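Dihydrofolate reductase, putative (Aspergillus flavus, PDB 6DRS) probably catalyses the NADPH-dependent reduction of dihydrofolate to tetrahydrofolate, the step blocked by antifolate inhibitors. Local coordinates at residues 7-12 against 174-179; 60-65 against 154-159; 81-86 against 130-135. One frame throughout, in Å; residues are numbered along the deposited sequence.

In the fold
All three contacts are parallel strand pairings in one mixed sheet, strung across it in the order 1, 2, 3. Contact 1 joins contact 2 through strands 7-17 and 150-157, where Thr8 O and Val155 N lie 2.7 Å apart; the centres of the two contacts are about 11 Å apart. Contact 2 passes to contact 3 through strands 57-63 and 81-85, with Met60 N 2.8 Å from Ile81 O and contact centres about 9 Å apart. Contacts 1 and 3 do not touch. The inhibitor H8A lies beside Ile10 to Ala12 and Thr179 of contact 1, where both strands run on past it, while NADP reaches along the row, its nicotinamide near contacts 1 and 2 and its adenosine 2'-phosphate between contacts 2 and 3.

Contact 1. Residues 7-12 against 174-179; sequences LTLIVA and VRIVMT. With H8A (3-{[(3R)-7,9-diamino-3-methyl-2,3-dihydrofuro[2,3-f]quinazolin-4-yl]oxy}benzonitrile), chain G.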
loop_
_atom_site.group_PDB
_atom_site.type_symbol
_atom_site.label_atom_id
_atom_site.label_comp_id
_atom_site.label_asym_id
_atom_site.label_seq_id
_atom_site.Cartn_x
_atom_site.Cartn_y
_atom_site.Cartn_z
ATOM N N LEU A 7 -7.334 -2.494 -10.413
ATOM C CA LEU A 7 -6.371 -2.926 -9.390
ATOM C C LEU A 7 -5.408 -1.765 -9.121
ATOM O O LEU A 7 -4.847 -1.188 -10.045
ATOM C CB LEU A 7 -5.635 -4.166 -9.913
ATOM C CG LEU A 7 -4.882 -4.979 -8.860
ATOM C CD1 LEU A 7 -5.738 -5.202 -7.616
ATOM C CD2 LEU A 7 -4.426 -6.301 -9.434
ATOM N N THR A 8 -5.285 -1.361 -7.875
ATOM C CA THR A 8 -4.456 -0.212 -7.584
ATOM C C THR A 8 -3.212 -0.684 -6.815
ATOM O O THR A 8 -3.333 -1.244 -5.732
ATOM C CB THR A 8 -5.260 0.842 -6.814
ATOM O OG1 THR A 8 -6.412 1.173 -7.599
ATOM C CG2 THR A 8 -4.454 2.076 -6.492
ATOM N N LEU A 9 -2.037 -0.458 -7.397
ATOM C CA LEU A 9 -0.745 -0.537 -6.684
ATOM C C LEU A 9 -0.496 0.801 -5.978
ATOM O O LEU A 9 -0.643 1.874 -6.588
ATOM C CB LEU A 9 0.362 -0.804 -7.704
ATOM C CG LEU A 9 0.408 -2.214 -8.278
ATOM C CD1 LEU A 9 -0.895 -2.565 -8.980
ATOM C CD2 LEU A 9 1.598 -2.357 -9.224
ATOM N N ILE A 10 -0.183 0.760 -4.690
ATOM C CA ILE A 10 0.196 1.970 -3.996
ATOM C C ILE A 10 1.585 1.758 -3.398
ATOM O O ILE A 10 1.859 0.700 -2.771
ATOM C CB ILE A 10 -0.841 2.365 -2.937
ATOM C CG1 ILE A 10 -0.472 3.691 -2.282
ATOM C CG2 ILE A 10 -1.065 1.247 -1.921
ATOM C CD1 ILE A 10 -1.457 4.158 -1.245
ATOM N N VAL A 11 2.427 2.770 -3.571
ATOM C CA VAL A 11 3.878 2.635 -3.301
ATOM C C VAL A 11 4.450 4.014 -2.994
ATOM O O VAL A 11 3.938 5.021 -3.504
ATOM C CB VAL A 11 4.591 2.002 -4.518
ATOM C CG1 VAL A 11 4.633 2.964 -5.697
ATOM C CG2 VAL A 11 5.991 1.485 -4.192
ATOM N N ALA A 12 5.482 4.066 -2.149
ATOM C CA ALA A 12 6.344 5.254 -2.039
ATOM C C ALA A 12 7.698 4.933 -2.699
ATOM O O ALA A 12 8.255 3.852 -2.474
ATOM C CB ALA A 12 6.474 5.704 -0.603
ATOM N N VAL A 174 -4.852 -1.422 -14.296
ATOM C CA VAL A 174 -3.945 -1.285 -13.162
ATOM C C VAL A 174 -3.491 0.171 -13.078
ATOM O O VAL A 174 -3.186 0.816 -14.083
ATOM C CB VAL A 174 -2.760 -2.267 -13.174
ATOM C CG1 VAL A 174 -3.205 -3.698 -13.419
ATOM C CG2 VAL A 174 -1.691 -1.845 -14.157
ATOM N N ARG A 175 -3.523 0.685 -11.866
ATOM C CA ARG A 175 -3.201 2.058 -11.649
ATOM C C ARG A 175 -2.140 2.084 -10.557
ATOM O O ARG A 175 -2.150 1.220 -9.661
ATOM C CB ARG A 175 -4.447 2.820 -11.191
ATOM C CG ARG A 175 -5.662 2.476 -12.032
ATOM C CD ARG A 175 -7.025 2.786 -11.487
ATOM N NE ARG A 175 -7.291 2.686 -10.062
ATOM C CZ ARG A 175 -8.421 3.156 -9.551
ATOM N NH1 ARG A 175 -8.689 3.036 -8.267
ATOM N NH2 ARG A 175 -9.297 3.743 -10.347
ATOM N N ILE A 176 -1.262 3.082 -10.626
ATOM C CA ILE A 176 -0.269 3.233 -9.599
ATOM C C ILE A 176 -0.504 4.559 -8.876
ATOM O O ILE A 176 -0.483 5.612 -9.495
ATOM C CB ILE A 176 1.154 3.105 -10.183
ATOM C CG1 ILE A 176 1.415 1.694 -10.712
ATOM C CG2 ILE A 176 2.170 3.483 -9.121
ATOM C CD1 ILE A 176 2.614 1.591 -11.622
ATOM N N VAL A 177 -0.719 4.493 -7.559
ATOM C CA VAL A 177 -0.697 5.694 -6.737
ATOM C C VAL A 177 0.686 5.792 -6.069
ATOM O O VAL A 177 1.068 4.924 -5.228
ATOM C CB VAL A 177 -1.830 5.656 -5.697
ATOM C CG1 VAL A 177 -1.715 6.790 -4.699
ATOM C CG2 VAL A 177 -3.175 5.647 -6.412
ATOM N N MET A 178 1.463 6.804 -6.437
ATOM C CA MET A 178 2.869 6.790 -6.044
ATOM C C MET A 178 3.199 8.031 -5.212
ATOM O O MET A 178 2.851 9.153 -5.607
ATOM C CB MET A 178 3.791 6.726 -7.266
ATOM C CG MET A 178 5.274 6.765 -6.867
ATOM S SD MET A 178 6.430 6.573 -8.242
ATOM C CE MET A 178 6.119 4.895 -8.793
ATOM N N THR A 179 3.842 7.834 -4.056
ATOM C CA THR A 179 4.405 8.950 -3.343
ATOM C C THR A 179 5.891 9.055 -3.715
ATOM O O THR A 179 6.663 8.110 -3.460
ATOM C CB THR A 179 4.282 8.791 -1.826
ATOM O OG1 THR A 179 2.920 8.533 -1.464
ATOM C CG2 THR A 179 4.817 10.010 -1.100
HETATM C C2 H8A G . 4.169 1.789 4.637
HETATM C C3 H8A G . 4.005 3.010 3.975
HETATM C C4 H8A G . 3.589 3.026 2.627
HETATM C C5 H8A G . 3.361 1.823 1.923
HETATM C C6 H8A G . 3.522 0.613 2.638
HETATM C C7 H8A G . 3.933 0.617 3.943
HETATM C C8 H8A G . 2.938 1.884 0.614
HETATM O O1 H8A G . 4.560 1.747 5.941
HETATM C C10 H8A G . 2.998 4.218 0.672
HETATM C C14 H8A G . 3.704 1.505 7.001
HETATM C C15 H8A G . 4.256 1.084 8.230
HETATM C C16 H8A G . 3.409 0.834 9.324
HETATM C C17 H8A G . 2.020 1.008 9.182
HETATM C C18 H8A G . 1.432 1.431 7.972
HETATM N N9 H8A G . 2.779 3.079 0.003
HETATM N N11 H8A G . 3.426 4.199 1.953
HETATM N N12 H8A G . 2.653 0.646 -0.103
HETATM N N13 H8A G . 2.835 5.535 0.047
HETATM C C19 H8A G . 2.302 1.669 6.886
HETATM C C20 H8A G . 0.103 1.582 7.862
HETATM N N21 H8A G . -1.089 1.663 7.764
HETATM C C22 H8A G . 4.062 -0.741 4.460
HETATM C C23 H8A G . 3.867 -1.562 3.182
HETATM O O24 H8A G . 3.335 -0.671 2.185
HETATM C C25 H8A G . 2.826 -1.057 5.274
#
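Thr8 keeps OG1 beside its backbone N and opposite its carbonyl carbon (chi1 -56°), and Arg175 sets CG the same way (chi1 -46°) before bending its chain at chi3, which brings the guanidinium round to that hydroxyl. The grip is side-on: Arg175 NE and NH1 both donate to Thr8 OG1 at 3.0 Å, and the oxygen lies almost in the guanidinium plane, off the side bearing NE and NH1. Sharing one acceptor leaves both bonds bent. Trp222 adds a cation-pi partner for Arg175. The other branch of Thr8 serves the apolar side, its CG2 lying 3.8 Å from Val177 CG2. These residues belong to two neighbouring parallel strands in the central sheet of the dihydrofolate reductase fold, paired without a break from Leu7 with Val174 to Ala12 with Thr179. Five backbone bonds zip them, among them Val177 N to Leu9 O at 2.8 Å. On the face that carries Leu9, Val11, Ile176 and Met178, Val11 runs side by side with Met178, CG1 to CE 3.9 Å, and Leu9 CB meets Ile176 CG1. The far end of the pair reaches the inhibitor pocket. Ile10 O accepts an almost straight bond (177°) from H8A N12 at 2.8 Å, and also bonds Tyr162 OH. Thr179 OG1 is bonded to Asp40, which itself binds H8A, and Ala12 N bonds the carboxamide oxygen O7N of NADP.

Contact 2. Residues 60-65 against 154-159; sequences MIMGRK and FVIGGA. With NAP (NADP nicotinamide-adenine-dinucleotide phosphate), chain H; SO4 (sulfate ion), chain C.
Ile156 wedges between Met60 and Met62 and makes the apolar centre. Its CG1 sits between the backbone N and the carbonyl carbon (chi1 71°), which sends one branch to each methionine: CG2 to Met60 CB at 3.7 Å, and CG1 to Met62 CB at 3.6 Å. Met62 lies alongside Ile156, and the bend at its chi3 brings CE back to within 3.9 Å of Ile156 CD1. Met60 instead crosses it at a slant.

Around this core the backbones pair as parallel strands. Ile61 turns both its N and its O to strand 150-157, N donating to Phe154 O at 2.7 Å and O accepting from Ile156 N. The regular ladder then gives way, and Gly63 N turns to a lone pair of Gly157 O, 2.7 Å away. The next peptide, Gly157-Gly158, is cis, the Gly-Gly cis bond characteristic of dihydrofolate reductases. Here NADP packs so close to Gly63, Gly157 and Gly158 that there is no room for a side chain.

At the polar edge Gly158 N donates to the pyrophosphate oxygen O1A at 2.8 Å. Arg64 takes the 2'-phosphate of NADP with two nitrogens, NE to O2X and NH2 to O1X, each pair at 2.6 Å. A sulfate, probably from the crystallisation liquor, lies at another stretch of the guanidinium edge, Lys65 CG rests over one face, and Asp68 forms a salt bridge with NH1.

Strand 81-85 flanks strand 57-63 and strand 7-17 flanks strand 150-157. Helix 38-49 packs on the Met60 and Ile156 face through Phe44, while helix 159-167 covers Val155.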
loop_
_atom_site.group_PDB
_atom_site.type_symbol
_atom_site.label_atom_id
_atom_site.label_comp_id
_atom_site.label_asym_id
_atom_site.label_seq_id
_atom_site.Cartn_x
_atom_site.Cartn_y
_atom_site.Cartn_z
ATOM N N MET A 60 -5.865 -5.216 1.288
ATOM C CA MET A 60 -4.475 -4.947 0.831
ATOM C C MET A 60 -3.787 -6.281 0.505
ATOM O O MET A 60 -3.708 -7.164 1.346
ATOM C CB MET A 60 -3.690 -4.209 1.914
ATOM C CG MET A 60 -4.268 -2.852 2.173
ATOM S SD MET A 60 -3.350 -2.084 3.479
ATOM C CE MET A 60 -3.562 -3.277 4.807
ATOM N N ILE A 61 -3.344 -6.461 -0.728
ATOM C CA ILE A 61 -2.597 -7.677 -1.022
ATOM C C ILE A 61 -1.094 -7.380 -0.925
ATOM O O ILE A 61 -0.620 -6.399 -1.521
ATOM C CB ILE A 61 -3.039 -8.254 -2.370
ATOM C CG1 ILE A 61 -4.537 -8.550 -2.294
ATOM C CG2 ILE A 61 -2.244 -9.515 -2.700
ATOM C CD1 ILE A 61 -5.143 -8.940 -3.619
ATOM N N MET A 62 -0.373 -8.195 -0.143
ATOM C CA MET A 62 1.045 -7.944 0.140
ATOM C C MET A 62 1.865 -9.245 0.074
ATOM O O MET A 62 1.366 -10.342 0.329
ATOM C CB MET A 62 1.219 -7.287 1.513
ATOM C CG MET A 62 0.915 -8.215 2.669
ATOM S SD MET A 62 0.569 -7.257 4.156
ATOM C CE MET A 62 -1.178 -6.928 3.879
ATOM N N GLY A 63 3.152 -9.127 -0.275
ATOM C CA GLY A 63 4.068 -10.266 -0.147
ATOM C C GLY A 63 4.392 -10.533 1.319
ATOM O O GLY A 63 4.249 -9.646 2.175
ATOM N N ARG A 64 4.835 -11.756 1.623
ATOM C CA ARG A 64 5.078 -12.132 3.012
ATOM C C ARG A 64 6.141 -11.222 3.654
ATOM O O ARG A 64 6.055 -10.916 4.854
ATOM C CB ARG A 64 5.312 -13.645 3.134
ATOM C CG ARG A 64 5.421 -14.141 4.573
ATOM C CD ARG A 64 6.803 -13.930 5.181
ATOM N NE ARG A 64 7.763 -14.520 4.259
ATOM C CZ ARG A 64 9.076 -14.380 4.329
ATOM N NH1 ARG A 64 9.622 -13.629 5.272
ATOM N NH2 ARG A 64 9.829 -14.988 3.434
ATOM N N LYS A 65 7.127 -10.761 2.877
ATOM C CA LYS A 65 8.195 -9.945 3.462
ATOM C C LYS A 65 7.651 -8.567 3.856
ATOM O O LYS A 65 8.030 -8.011 4.907
ATOM C CB LYS A 65 9.391 -9.847 2.511
ATOM C CG LYS A 65 10.336 -11.038 2.573
ATOM C CD LYS A 65 11.216 -11.131 1.350
ATOM C CE LYS A 65 12.392 -12.070 1.488
ATOM N NZ LYS A 65 12.757 -12.608 0.154
ATOM N N PHE A 154 -6.133 -3.007 -3.057
ATOM C CA PHE A 154 -4.841 -2.377 -3.223
ATOM C C PHE A 154 -3.762 -3.454 -3.217
ATOM O O PHE A 154 -3.823 -4.373 -2.393
ATOM C CB PHE A 154 -4.541 -1.462 -2.036
ATOM C CG PHE A 154 -5.378 -0.219 -2.048
ATOM C CD1 PHE A 154 -5.002 0.873 -2.812
ATOM C CD2 PHE A 154 -6.592 -0.177 -1.365
ATOM C CE1 PHE A 154 -5.804 2.006 -2.860
ATOM C CE2 PHE A 154 -7.382 0.968 -1.396
ATOM C CZ PHE A 154 -6.987 2.056 -2.145
ATOM N N VAL A 155 -2.791 -3.328 -4.118
ATOM C CA VAL A 155 -1.546 -4.108 -4.008
ATOM C C VAL A 155 -0.499 -3.232 -3.315
ATOM O O VAL A 155 -0.108 -2.208 -3.881
ATOM C CB VAL A 155 -1.060 -4.547 -5.393
ATOM C CG1 VAL A 155 0.345 -5.158 -5.333
ATOM C CG2 VAL A 155 -2.046 -5.509 -6.027
ATOM N N ILE A 156 -0.111 -3.601 -2.088
ATOM C CA ILE A 156 0.721 -2.723 -1.259
ATOM C C ILE A 156 2.203 -3.139 -1.270
ATOM O O ILE A 156 2.982 -2.572 -0.475
ATOM C CB ILE A 156 0.165 -2.568 0.177
ATOM C CG1 ILE A 156 0.330 -3.842 1.023
ATOM C CG2 ILE A 156 -1.289 -2.125 0.082
ATOM C CD1 ILE A 156 0.349 -3.596 2.512
ATOM N N GLY A 157 2.612 -4.053 -2.162
ATOM C CA GLY A 157 4.019 -4.447 -2.211
ATOM C C GLY A 157 4.325 -5.844 -1.664
ATOM O O GLY A 157 3.424 -6.593 -1.254
ATOM N N GLY A 158 5.612 -6.218 -1.675
ATOM C CA GLY A 158 6.685 -5.351 -2.189
ATOM C C GLY A 158 7.019 -5.628 -3.647
ATOM O O GLY A 158 6.137 -5.894 -4.460
ATOM N N ALA A 159 8.304 -5.550 -3.987
ATOM C CA ALA A 159 8.754 -5.603 -5.395
ATOM C C ALA A 159 8.262 -6.877 -6.078
ATOM O O ALA A 159 7.806 -6.792 -7.197
ATOM C CB ALA A 159 10.257 -5.465 -5.487
HETATM P PA NAP H . 7.684 -8.916 -1.117
HETATM O O1A NAP H . 7.020 -8.046 -0.087
HETATM O O2A NAP H . 7.421 -8.965 -2.578
HETATM O O5B NAP H . 7.623 -10.443 -0.565
HETATM C C5B NAP H . 8.384 -11.533 -1.122
HETATM C C4B NAP H . 7.749 -12.787 -0.558
HETATM O O4B NAP H . 6.412 -12.895 -1.050
HETATM C C3B NAP H . 8.420 -14.080 -0.997
HETATM O O3B NAP H . 9.525 -14.395 -0.135
HETATM C C2B NAP H . 7.282 -15.076 -0.866
HETATM O O2B NAP H . 7.014 -15.326 0.512
HETATM C C1B NAP H . 6.073 -14.268 -1.299
HETATM N N9A NAP H . 5.838 -14.409 -2.725
HETATM C C8A NAP H . 6.378 -13.553 -3.607
HETATM N N7A NAP H . 6.007 -13.896 -4.859
HETATM C C5A NAP H . 5.209 -14.983 -4.782
HETATM C C6A NAP H . 4.490 -15.834 -5.757
HETATM N N6A NAP H . 4.581 -15.510 -7.054
HETATM N N1A NAP H . 3.757 -16.886 -5.333
HETATM C C2A NAP H . 3.694 -17.146 -4.014
HETATM N N3A NAP H . 4.332 -16.405 -3.068
HETATM C C4A NAP H . 5.103 -15.329 -3.369
HETATM O O3 NAP H . 9.288 -8.730 -0.823
HETATM P PN NAP H . 10.359 -7.728 -1.535
HETATM O O1N NAP H . 10.129 -7.614 -2.984
HETATM O O2N NAP H . 11.670 -8.248 -0.988
HETATM O O5D NAP H . 10.035 -6.334 -0.822
HETATM C C5D NAP H . 10.128 -6.196 0.574
HETATM C C4D NAP H . 10.837 -4.867 0.725
HETATM O O4D NAP H . 10.100 -3.887 -0.007
HETATM C C3D NAP H . 10.973 -4.360 2.141
HETATM O O3D NAP H . 12.243 -3.659 2.215
HETATM C C2D NAP H . 9.822 -3.397 2.252
HETATM O O2D NAP H . 10.090 -2.421 3.226
HETATM C C1D NAP H . 9.752 -2.805 0.862
HETATM N N1N NAP H . 8.415 -2.259 0.544
HETATM C C2N NAP H . 8.323 -0.937 0.267
HETATM C C3N NAP H . 7.084 -0.329 -0.023
HETATM C C7N NAP H . 7.020 1.163 -0.346
HETATM O O7N NAP H . 5.962 1.688 -0.709
HETATM N N7N NAP H . 8.149 1.884 -0.222
HETATM C C4N NAP H . 5.924 -1.127 0.024
HETATM C C5N NAP H . 6.059 -2.484 0.322
HETATM C C6N NAP H . 7.312 -3.036 0.596
HETATM P P2B NAP H . 7.625 -16.614 1.261
HETATM O O1X NAP H . 9.128 -16.384 1.327
HETATM O O2X NAP H . 7.066 -16.467 2.662
HETATM O O3X NAP H . 7.178 -17.675 0.302
HETATM S S SO4 C . 13.184 -14.159 4.711
HETATM O O1 SO4 C . 14.349 -13.246 4.716
HETATM O O2 SO4 C . 11.997 -13.273 4.684
HETATM O O3 SO4 C . 13.242 -15.059 3.520
HETATM O O4 SO4 C . 13.187 -14.983 5.951
#

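Contact 3. Residues 81-86 against 130-135; sequences INVIVT and IVSSGL. With NAP (NADP nicotinamide-adenine-dinucleotide phosphate), chain H; SO4 (sulfate ion), chain B.
Four backbone hydrogen bonds carry the pairing of 81-86 with 130-135, and they begin where Ile130 N donates to Asn82 O at 2.8 Å. Ile130 O accepts from Ile84 N, Ser132 N reaches Ile84 O at 3.0 Å, and Thr86 N closes the ladder on Ser132 O at 3.1 Å, one step past the end of strand 81-85.

Apolar packing runs alongside. Val83 and Ile130 point the same way, with CG2 of Val83 3.9 Å from Ile130 CG1. Past the strand end Thr86 CG2 crosses Val131 CG1 at 3.4 Å, closer than two methyls normally come. Val85 sets CG2 against Gly134 O and CG1 against the adenine, 3.6 Å from N3A.

At the cofactor end the polar contacts are to ligands. Thr86 has OG1 trans to its own N (chi1 -174°), which aims the hydroxyl at the 2'-phosphate while the methyl faces Val131; OG1 donates to O2X of NADP at 2.8 Å and is also bonded by Asp88 N. Leu135 N, at the start of helix 135-146, donates to O4 of a sulfate, probably from the crystallisation liquor, at 2.8 Å, and Glu136 N binds the same ion. Farther back, Ser132 OG is bonded to Asp141.

In this parallel alpha/beta part of the reductase, strand 128-132 flanks 81-85 on the side away from strand 57-63. Helix 135-146 packs against Ile81 and Val83, and helix 89-116 against Thr86 and Val131.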
loop_
_atom_site.group_PDB
_atom_site.type_symbol
_atom_site.label_atom_id
_atom_site.label_comp_id
_atom_site.label_asym_id
_atom_site.label_seq_id
_atom_site.Cartn_x
_atom_site.Cartn_y
_atom_site.Cartn_z
ATOM N N ILE A 81 -8.758 -5.725 5.164
ATOM C CA ILE A 81 -8.494 -7.150 4.983
ATOM C C ILE A 81 -7.034 -7.283 4.511
ATOM O O ILE A 81 -6.658 -6.710 3.484
ATOM C CB ILE A 81 -9.472 -7.705 3.924
ATOM C CG1 ILE A 81 -10.925 -7.591 4.397
ATOM C CG2 ILE A 81 -9.102 -9.129 3.524
ATOM C CD1 ILE A 81 -11.937 -7.506 3.278
ATOM N N ASN A 82 -6.204 -7.953 5.295
ATOM C CA ASN A 82 -4.823 -8.126 4.964
ATOM C C ASN A 82 -4.688 -9.459 4.241
ATOM O O ASN A 82 -5.180 -10.486 4.725
ATOM C CB ASN A 82 -3.954 -8.098 6.215
ATOM C CG ASN A 82 -3.946 -6.754 6.909
ATOM O OD1 ASN A 82 -2.897 -6.124 6.990
ATOM N ND2 ASN A 82 -5.076 -6.324 7.463
ATOM N N VAL A 83 -4.087 -9.443 3.058
ATOM C CA VAL A 83 -3.962 -10.682 2.296
ATOM C C VAL A 83 -2.478 -10.962 2.051
ATOM O O VAL A 83 -1.837 -10.238 1.282
ATOM C CB VAL A 83 -4.759 -10.651 0.978
ATOM C CG1 VAL A 83 -4.703 -12.009 0.280
ATOM C CG2 VAL A 83 -6.200 -10.218 1.203
ATOM N N ILE A 84 -1.941 -11.984 2.715
ATOM C CA ILE A 84 -0.488 -12.246 2.711
ATOM C C ILE A 84 -0.188 -13.343 1.690
ATOM O O ILE A 84 -0.703 -14.453 1.817
ATOM C CB ILE A 84 0.035 -12.607 4.118
ATOM C CG1 ILE A 84 -0.184 -11.475 5.122
ATOM C CG2 ILE A 84 1.506 -13.015 4.052
ATOM C CD1 ILE A 84 -1.402 -11.612 6.006
ATOM N N VAL A 85 0.627 -13.011 0.677
ATOM C CA VAL A 85 0.973 -13.955 -0.405
ATOM C C VAL A 85 2.314 -14.631 -0.096
ATOM O O VAL A 85 3.323 -13.957 0.140
ATOM C CB VAL A 85 0.992 -13.283 -1.792
ATOM C CG1 VAL A 85 1.507 -14.218 -2.878
ATOM C CG2 VAL A 85 -0.386 -12.758 -2.157
ATOM N N THR A 86 2.289 -15.969 -0.115
ATOM C CA THR A 86 3.407 -16.783 0.354
ATOM C C THR A 86 3.448 -18.112 -0.406
ATOM O O THR A 86 2.466 -18.543 -1.035
ATOM C CB THR A 86 3.361 -17.009 1.873
ATOM O OG1 THR A 86 4.573 -17.685 2.208
ATOM C CG2 THR A 86 2.194 -17.875 2.299
ATOM N N ILE A 130 -5.831 -13.010 5.826
ATOM C CA ILE A 130 -5.875 -14.312 5.195
ATOM C C ILE A 130 -4.592 -14.531 4.376
ATOM O O ILE A 130 -3.945 -13.573 3.938
ATOM C CB ILE A 130 -7.134 -14.458 4.332
ATOM C CG1 ILE A 130 -7.064 -13.570 3.094
ATOM C CG2 ILE A 130 -8.365 -14.135 5.157
ATOM C CD1 ILE A 130 -8.407 -13.390 2.398
ATOM N N VAL A 131 -4.257 -15.796 4.137
ATOM C CA VAL A 131 -2.985 -16.152 3.498
ATOM C C VAL A 131 -3.301 -16.923 2.221
ATOM O O VAL A 131 -4.068 -17.827 2.289
ATOM C CB VAL A 131 -2.148 -17.023 4.452
ATOM C CG1 VAL A 131 -0.828 -17.442 3.813
ATOM C CG2 VAL A 131 -1.938 -16.356 5.805
ATOM N N SER A 132 -2.721 -16.543 1.086
ATOM C CA SER A 132 -2.972 -17.163 -0.200
ATOM C C SER A 132 -1.644 -17.591 -0.817
ATOM O O SER A 132 -0.582 -17.108 -0.410
ATOM C CB SER A 132 -3.668 -16.202 -1.141
ATOM O OG SER A 132 -4.725 -15.537 -0.458
ATOM N N SER A 133 -1.743 -18.419 -1.848
ATOM C CA SER A 133 -0.602 -19.100 -2.466
ATOM C C SER A 133 -0.072 -18.292 -3.663
ATOM O O SER A 133 0.900 -18.689 -4.329
ATOM C CB SER A 133 -1.017 -20.475 -2.897
ATOM O OG SER A 133 -1.972 -20.378 -3.944
ATOM N N GLY A 134 -0.713 -17.166 -3.945
ATOM C CA GLY A 134 -0.360 -16.362 -5.091
ATOM C C GLY A 134 -1.217 -15.110 -5.163
ATOM O O GLY A 134 -2.167 -14.941 -4.383
ATOM N N LEU A 135 -0.871 -14.228 -6.093
ATOM C CA LEU A 135 -1.603 -12.975 -6.268
ATOM C C LEU A 135 -2.975 -13.256 -6.891
ATOM O O LEU A 135 -3.983 -12.662 -6.467
ATOM C CB LEU A 135 -0.809 -12.025 -7.166
ATOM C CG LEU A 135 -1.543 -10.731 -7.506
ATOM C CD1 LEU A 135 -1.692 -9.863 -6.271
ATOM C CD2 LEU A 135 -0.799 -9.968 -8.579
HETATM P PA NAP H . 7.684 -8.916 -1.117
HETATM O O1A NAP H . 7.020 -8.046 -0.087
HETATM O O2A NAP H . 7.421 -8.965 -2.578
HETATM O O5B NAP H . 7.623 -10.443 -0.565
HETATM C C5B NAP H . 8.384 -11.533 -1.122
HETATM C C4B NAP H . 7.749 -12.787 -0.558
HETATM O O4B NAP H . 6.412 -12.895 -1.050
HETATM C C3B NAP H . 8.420 -14.080 -0.997
HETATM O O3B NAP H . 9.525 -14.395 -0.135
HETATM C C2B NAP H . 7.282 -15.076 -0.866
HETATM O O2B NAP H . 7.014 -15.326 0.512
HETATM C C1B NAP H . 6.073 -14.268 -1.299
HETATM N N9A NAP H . 5.838 -14.409 -2.725
HETATM C C8A NAP H . 6.378 -13.553 -3.607
HETATM N N7A NAP H . 6.007 -13.896 -4.859
HETATM C C5A NAP H . 5.209 -14.983 -4.782
HETATM C C6A NAP H . 4.490 -15.834 -5.757
HETATM N N6A NAP H . 4.581 -15.510 -7.054
HETATM N N1A NAP H . 3.757 -16.886 -5.333
HETATM C C2A NAP H . 3.694 -17.146 -4.014
HETATM N N3A NAP H . 4.332 -16.405 -3.068
HETATM C C4A NAP H . 5.103 -15.329 -3.369
HETATM O O3 NAP H . 9.288 -8.730 -0.823
HETATM P PN NAP H . 10.359 -7.728 -1.535
HETATM O O1N NAP H . 10.129 -7.614 -2.984
HETATM O O2N NAP H . 11.670 -8.248 -0.988
HETATM O O5D NAP H . 10.035 -6.334 -0.822
HETATM C C5D NAP H . 10.128 -6.196 0.574
HETATM C C4D NAP H . 10.837 -4.867 0.725
HETATM O O4D NAP H . 10.100 -3.887 -0.007
HETATM C C3D NAP H . 10.973 -4.360 2.141
HETATM O O3D NAP H . 12.243 -3.659 2.215
HETATM C C2D NAP H . 9.822 -3.397 2.252
HETATM O O2D NAP H . 10.090 -2.421 3.226
HETATM C C1D NAP H . 9.752 -2.805 0.862
HETATM N N1N NAP H . 8.415 -2.259 0.544
HETATM C C2N NAP H . 8.323 -0.937 0.267
HETATM C C3N NAP H . 7.084 -0.329 -0.023
HETATM C C7N NAP H . 7.020 1.163 -0.346
HETATM O O7N NAP H . 5.962 1.688 -0.709
HETATM N N7N NAP H . 8.149 1.884 -0.222
HETATM C C4N NAP H . 5.924 -1.127 0.024
HETATM C C5N NAP H . 6.059 -2.484 0.322
HETATM C C6N NAP H . 7.312 -3.036 0.596
HETATM P P2B NAP H . 7.625 -16.614 1.261
HETATM O O1X NAP H . 9.128 -16.384 1.327
HETATM O O2X NAP H . 7.066 -16.467 2.662
HETATM O O3X NAP H . 7.178 -17.675 0.302
HETATM S S SO4 B . 0.348 -15.825 -8.964
HETATM O O1 SO4 B . 1.038 -15.927 -10.264
HETATM O O2 SO4 B . -1.006 -15.251 -9.196
HETATM O O3 SO4 B . 0.285 -17.183 -8.374
HETATM O O4 SO4 B . 1.096 -14.980 -7.999
#